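Lipid-transfer protein (Thermomonospora curvata, PDB 6OK1) is a lipid-transfer protein of the thiolase superfamily, built from an N-terminal and a C-terminal thiolase-like domain. Local coordinates at residues V355-V358 with N364-G367; N334-Q339 with G347-A352. All coordinates share one frame; numbering follows the deposited sequence.

Interaction 1. Residues V355-V358 with N364-G367; sequences VRLV and NQPG
Gln-365 reaches from the loop to the backbone of Leu-357, and its side chain is the main polar link of this contact. From CB the chain leaves with CG anti to the backbone N (chi1 -169°), then bends at chi2, which turns the amide toward the helix. Gln-365 CD lies 3.8 Å from Leu-357 O. Gln-365 OE1 comes within 3.6 Å of Leu-357 CA and is hydrogen-bonded by the backbone N of Ser-362. NE2 spends its two N-H groups on two carbonyls. One hydrogen bond runs from Gln-365 NE2 to Leu-357 O (3.0 Å), in the carbonyl plane on a lone pair; the other runs from Gln-365 NE2 to Gly-367 O (2.9 Å), almost within the amide plane. Together these bonds limit the amide's rotation, though Gly-367 is poorly ordered and its bond less certain.

The helix 348-359 is ending here, in the thiolase-like C-terminal domain, and the loop 364-367 leads on to strand 371-375. Pro-366 sits at the centre of an inverse gamma turn, closed by a weak bond from Gly-367 N to Gln-365 O; this turn and the positive phi of Gly-367 leave Gly-367 O facing Gln-365 NE2.

Beside the amide, Leu-357 CD2 lies tightly against Pro-366 CD, 3.5 Å away, the two side chains crossing at about a right angle. Arg-356 directs its guanidinium away from the loop, to a salt bridge with Glu-353.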
loop_
_atom_site.group_PDB
_atom_site.type_symbol
_atom_site.label_atom_id
_atom_site.label_comp_id
_atom_site.label_asym_id
_atom_site.label_seq_id
_atom_site.Cartn_x
_atom_site.Cartn_y
_atom_site.Cartn_z
ATOM N N VAL A 355 21.452 -5.546 -11.625
ATOM C CA VAL A 355 21.780 -6.946 -11.387
ATOM C C VAL A 355 22.650 -7.484 -12.522
ATOM O O VAL A 355 23.667 -8.155 -12.292
ATOM C CB VAL A 355 20.489 -7.768 -11.221
ATOM C CG1 VAL A 355 20.802 -9.280 -11.220
ATOM C CG2 VAL A 355 19.738 -7.373 -9.919
ATOM N N ARG A 356 22.281 -7.182 -13.767
ATOM C CA ARG A 356 23.103 -7.635 -14.889
ATOM C C ARG A 356 24.511 -7.078 -14.807
ATOM O O ARG A 356 25.486 -7.790 -15.091
ATOM C CB ARG A 356 22.461 -7.241 -16.214
ATOM C CG ARG A 356 21.168 -7.940 -16.506
ATOM C CD ARG A 356 20.686 -7.545 -17.912
ATOM N NE ARG A 356 19.273 -7.765 -18.053
ATOM C CZ ARG A 356 18.335 -6.825 -18.034
ATOM N NH1 ARG A 356 18.621 -5.521 -17.965
ATOM N NH2 ARG A 356 17.094 -7.227 -18.147
ATOM N N LEU A 357 24.644 -5.802 -14.435
ATOM C CA LEU A 357 25.972 -5.208 -14.334
ATOM C C LEU A 357 26.820 -5.966 -13.316
ATOM O O LEU A 357 27.993 -6.276 -13.582
ATOM C CB LEU A 357 25.850 -3.726 -13.967
ATOM C CG LEU A 357 25.329 -2.788 -15.062
ATOM C CD1 LEU A 357 24.904 -1.428 -14.464
ATOM C CD2 LEU A 357 26.365 -2.578 -16.121
ATOM N N VAL A 358 26.228 -6.322 -12.162
ATOM C CA VAL A 358 26.969 -7.091 -11.160
ATOM C C VAL A 358 27.322 -8.473 -11.703
ATOM O O VAL A 358 28.437 -8.972 -11.492
ATOM C CB VAL A 358 26.168 -7.183 -9.849
ATOM C CG1 VAL A 358 26.848 -8.148 -8.867
ATOM C CG2 VAL A 358 26.034 -5.803 -9.223
ATOM N N ASN A 364 25.420 -3.557 -22.409
ATOM C CA ASN A 364 26.437 -2.513 -22.482
ATOM C C ASN A 364 27.358 -2.585 -21.270
ATOM O O ASN A 364 27.655 -1.564 -20.644
ATOM C CB ASN A 364 25.777 -1.135 -22.577
ATOM C CG ASN A 364 25.080 -0.921 -23.903
ATOM O OD1 ASN A 364 25.658 -1.162 -24.961
ATOM N ND2 ASN A 364 23.825 -0.480 -23.857
ATOM N N GLN A 365 27.811 -3.784 -20.945
ATOM C CA GLN A 365 28.689 -3.992 -19.805
ATOM C C GLN A 365 29.934 -3.110 -19.922
ATOM O O GLN A 365 30.684 -3.236 -20.906
ATOM C CB GLN A 365 29.083 -5.458 -19.717
ATOM C CG GLN A 365 29.774 -5.840 -18.426
ATOM C CD GLN A 365 28.848 -5.838 -17.246
ATOM O OE1 GLN A 365 27.668 -6.177 -17.362
ATOM N NE2 GLN A 365 29.389 -5.480 -16.082
ATOM N N PRO A 366 30.183 -2.200 -18.964
ATOM C CA PRO A 366 31.362 -1.321 -19.003
ATOM C C PRO A 366 32.569 -1.965 -18.340
ATOM O O PRO A 366 33.240 -1.354 -17.502
ATOM C CB PRO A 366 30.894 -0.094 -18.230
ATOM C CG PRO A 366 29.992 -0.670 -17.183
ATOM C CD PRO A 366 29.309 -1.865 -17.828
ATOM N N GLY A 367 32.826 -3.209 -18.674
ATOM C CA GLY A 367 33.842 -3.967 -17.972
ATOM C C GLY A 367 33.323 -4.486 -16.642
ATOM O O GLY A 367 32.123 -4.490 -16.366
#

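Interaction 2. Residues N334-Q339 with G347-A352; sequences NTHGGQ and GMNGIA
The imidazole of His-336 and the amides of Gln-339 and Asn-349 are the flat groups between 334-339, a turn running into helix 338-341, and the start of helix 348-359. One face of the His-336 ring is covered from within its own segment by Gly-338 N, 3.3 Å above the plane and over the ring centre. Toward the helix, His-336 NE2 approaches Gly-350 CA obliquely at 3.7 Å, a close approach to a residue without a side chain. The amide of Asn-349 stands steeply to the imidazole, their planes 73° apart, with His-336 CD2 4.2 Å from Asn-349 ND2.

Gln-339 works with both ends of its amide. Its chain bends at chi2 (-65°), and Gly-347 N, of the N-cap residue of the helix, donates to Gln-339 OE1 (3.0 Å), while Gln-339 NE2 gives a hydrogen bond of 2.9 Å to Asn-349 OD1. Neither carbonyl is met on a lone pair: Gly-347 N lies well above the carbonyl plane of Gln-339, and Gln-339 NE2 stands less far above that of Asn-349. Asn-349 OD1 does, however, lie close to the amide plane of Gln-339, and it also takes a weak bond from Ile-345 N. Asn-349 ND2 donates to Glu-342 OE1 and Ala-343 O.

Asn-334 to Gly-337 form a type I beta turn, closed by Gly-337 N to Asn-334 O, which presents the His-336 side chain to the helix. Gln-339 N donates to Asp-295 OD1, so the residue is held from its backbone as well as from its amide. All the touching residues are buried. The paired donors and acceptors fix which end of each amide faces which, and Gln-339 thereby ties the start of its short helix to that of helix 348-359 through polar bonds satisfied inside the protein.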
loop_
_atom_site.group_PDB
_atom_site.type_symbol
_atom_site.label_atom_id
_atom_site.label_comp_id
_atom_site.label_asym_id
_atom_site.label_seq_id
_atom_site.Cartn_x
_atom_site.Cartn_y
_atom_site.Cartn_z
ATOM N N ASN A 334 22.950 4.207 -16.653
ATOM C CA ASN A 334 21.764 3.805 -17.396
ATOM C C ASN A 334 22.155 3.028 -18.651
ATOM O O ASN A 334 21.704 3.315 -19.767
ATOM C CB ASN A 334 20.905 5.022 -17.724
ATOM C CG ASN A 334 20.249 5.617 -16.482
ATOM O OD1 ASN A 334 20.274 4.992 -15.420
ATOM N ND2 ASN A 334 19.638 6.792 -16.608
ATOM N N THR A 335 22.978 1.994 -18.430
ATOM C CA THR A 335 23.498 1.156 -19.501
ATOM C C THR A 335 22.413 0.376 -20.249
ATOM O O THR A 335 22.677 -0.131 -21.341
ATOM C CB THR A 335 24.539 0.205 -18.909
ATOM O OG1 THR A 335 24.086 -0.291 -17.643
ATOM C CG2 THR A 335 25.835 0.968 -18.691
ATOM N N HIS A 336 21.208 0.262 -19.693
ATOM C CA HIS A 336 20.067 -0.302 -20.412
ATOM C C HIS A 336 19.323 0.726 -21.254
ATOM O O HIS A 336 18.485 0.348 -22.082
ATOM C CB HIS A 336 19.076 -0.939 -19.421
ATOM C CG HIS A 336 18.529 0.013 -18.399
ATOM N ND1 HIS A 336 19.306 0.957 -17.756
ATOM C CD2 HIS A 336 17.283 0.145 -17.890
ATOM C CE1 HIS A 336 18.554 1.635 -16.904
ATOM N NE2 HIS A 336 17.323 1.160 -16.968
ATOM N N GLY A 337 19.577 2.009 -21.041
ATOM C CA GLY A 337 18.851 3.065 -21.714
ATOM C C GLY A 337 17.929 3.854 -20.806
ATOM O O GLY A 337 17.355 4.856 -21.250
ATOM N N GLY A 338 17.777 3.435 -19.549
ATOM C CA GLY A 338 16.953 4.156 -18.589
ATOM C C GLY A 338 15.463 3.966 -18.787
ATOM O O GLY A 338 14.992 3.210 -19.644
ATOM N N GLN A 339 14.692 4.667 -17.942
ATOM C CA GLN A 339 13.259 4.732 -18.163
ATOM C C GLN A 339 12.974 5.423 -19.488
ATOM O O GLN A 339 11.966 5.131 -20.144
ATOM C CB GLN A 339 12.563 5.490 -17.028
ATOM C CG GLN A 339 12.839 4.920 -15.653
ATOM C CD GLN A 339 12.289 3.534 -15.496
ATOM O OE1 GLN A 339 11.086 3.355 -15.356
ATOM N NE2 GLN A 339 13.169 2.544 -15.509
ATOM N N GLY A 347 10.883 2.187 -12.615
ATOM C CA GLY A 347 12.189 1.965 -12.016
ATOM C C GLY A 347 12.588 0.514 -11.846
ATOM O O GLY A 347 13.777 0.221 -11.675
ATOM N N MET A 348 11.624 -0.402 -11.896
ATOM C CA MET A 348 11.931 -1.797 -11.602
ATOM C C MET A 348 12.884 -2.402 -12.614
ATOM O O MET A 348 13.761 -3.198 -12.247
ATOM C CB MET A 348 10.636 -2.590 -11.530
ATOM C CG MET A 348 9.776 -2.183 -10.366
ATOM S SD MET A 348 10.496 -2.575 -8.719
ATOM C CE MET A 348 10.019 -4.284 -8.511
ATOM N N ASN A 349 12.729 -2.049 -13.895
ATOM C CA ASN A 349 13.643 -2.555 -14.904
ATOM C C ASN A 349 15.056 -2.002 -14.728
ATOM O O ASN A 349 16.012 -2.656 -15.138
ATOM C CB ASN A 349 13.112 -2.279 -16.325
ATOM C CG ASN A 349 12.769 -0.813 -16.569
ATOM O OD1 ASN A 349 12.159 -0.162 -15.736
ATOM N ND2 ASN A 349 13.136 -0.301 -17.749
ATOM N N GLY A 350 15.214 -0.869 -14.045
ATOM C CA GLY A 350 16.551 -0.390 -13.734
ATOM C C GLY A 350 17.247 -1.235 -12.686
ATOM O O GLY A 350 18.466 -1.418 -12.734
ATOM N N ILE A 351 16.495 -1.741 -11.711
ATOM C CA ILE A 351 17.102 -2.652 -10.744
ATOM C C ILE A 351 17.602 -3.893 -11.465
ATOM O O ILE A 351 18.693 -4.385 -11.191
ATOM C CB ILE A 351 16.101 -2.995 -9.615
ATOM C CG1 ILE A 351 15.631 -1.711 -8.908
ATOM C CG2 ILE A 351 16.745 -3.920 -8.607
ATOM C CD1 ILE A 351 14.492 -1.896 -7.884
ATOM N N ALA A 352 16.823 -4.403 -12.417
ATOM C CA ALA A 352 17.264 -5.575 -13.174
ATOM C C ALA A 352 18.573 -5.300 -13.904
ATOM O O ALA A 352 19.463 -6.154 -13.931
ATOM C CB ALA A 352 16.176 -5.989 -14.153
#

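How the interactions relate
Interaction 2 comes first along the chain and interaction 1 follows, their centres about 12 Å apart. Both use helix 348-359: its first turns meet 334-339, while its later part meets the loop 364-367 that follows it. The non-helical segments touch directly, with Asn-364 ND2 2.8 Å from Thr-335 O, a probable hydrogen bond, and the helix packs on the 334-337 turn through Leu-357 CD1 against Thr-335 OG1. Helix 348-359 also lies on the large mixed sheet, its start on strand 219-228 and its later part on strands 8-15, 371-375 and 382-388, and its start touches helix 86-98, consistent with a core helix of the layered thiolase fold.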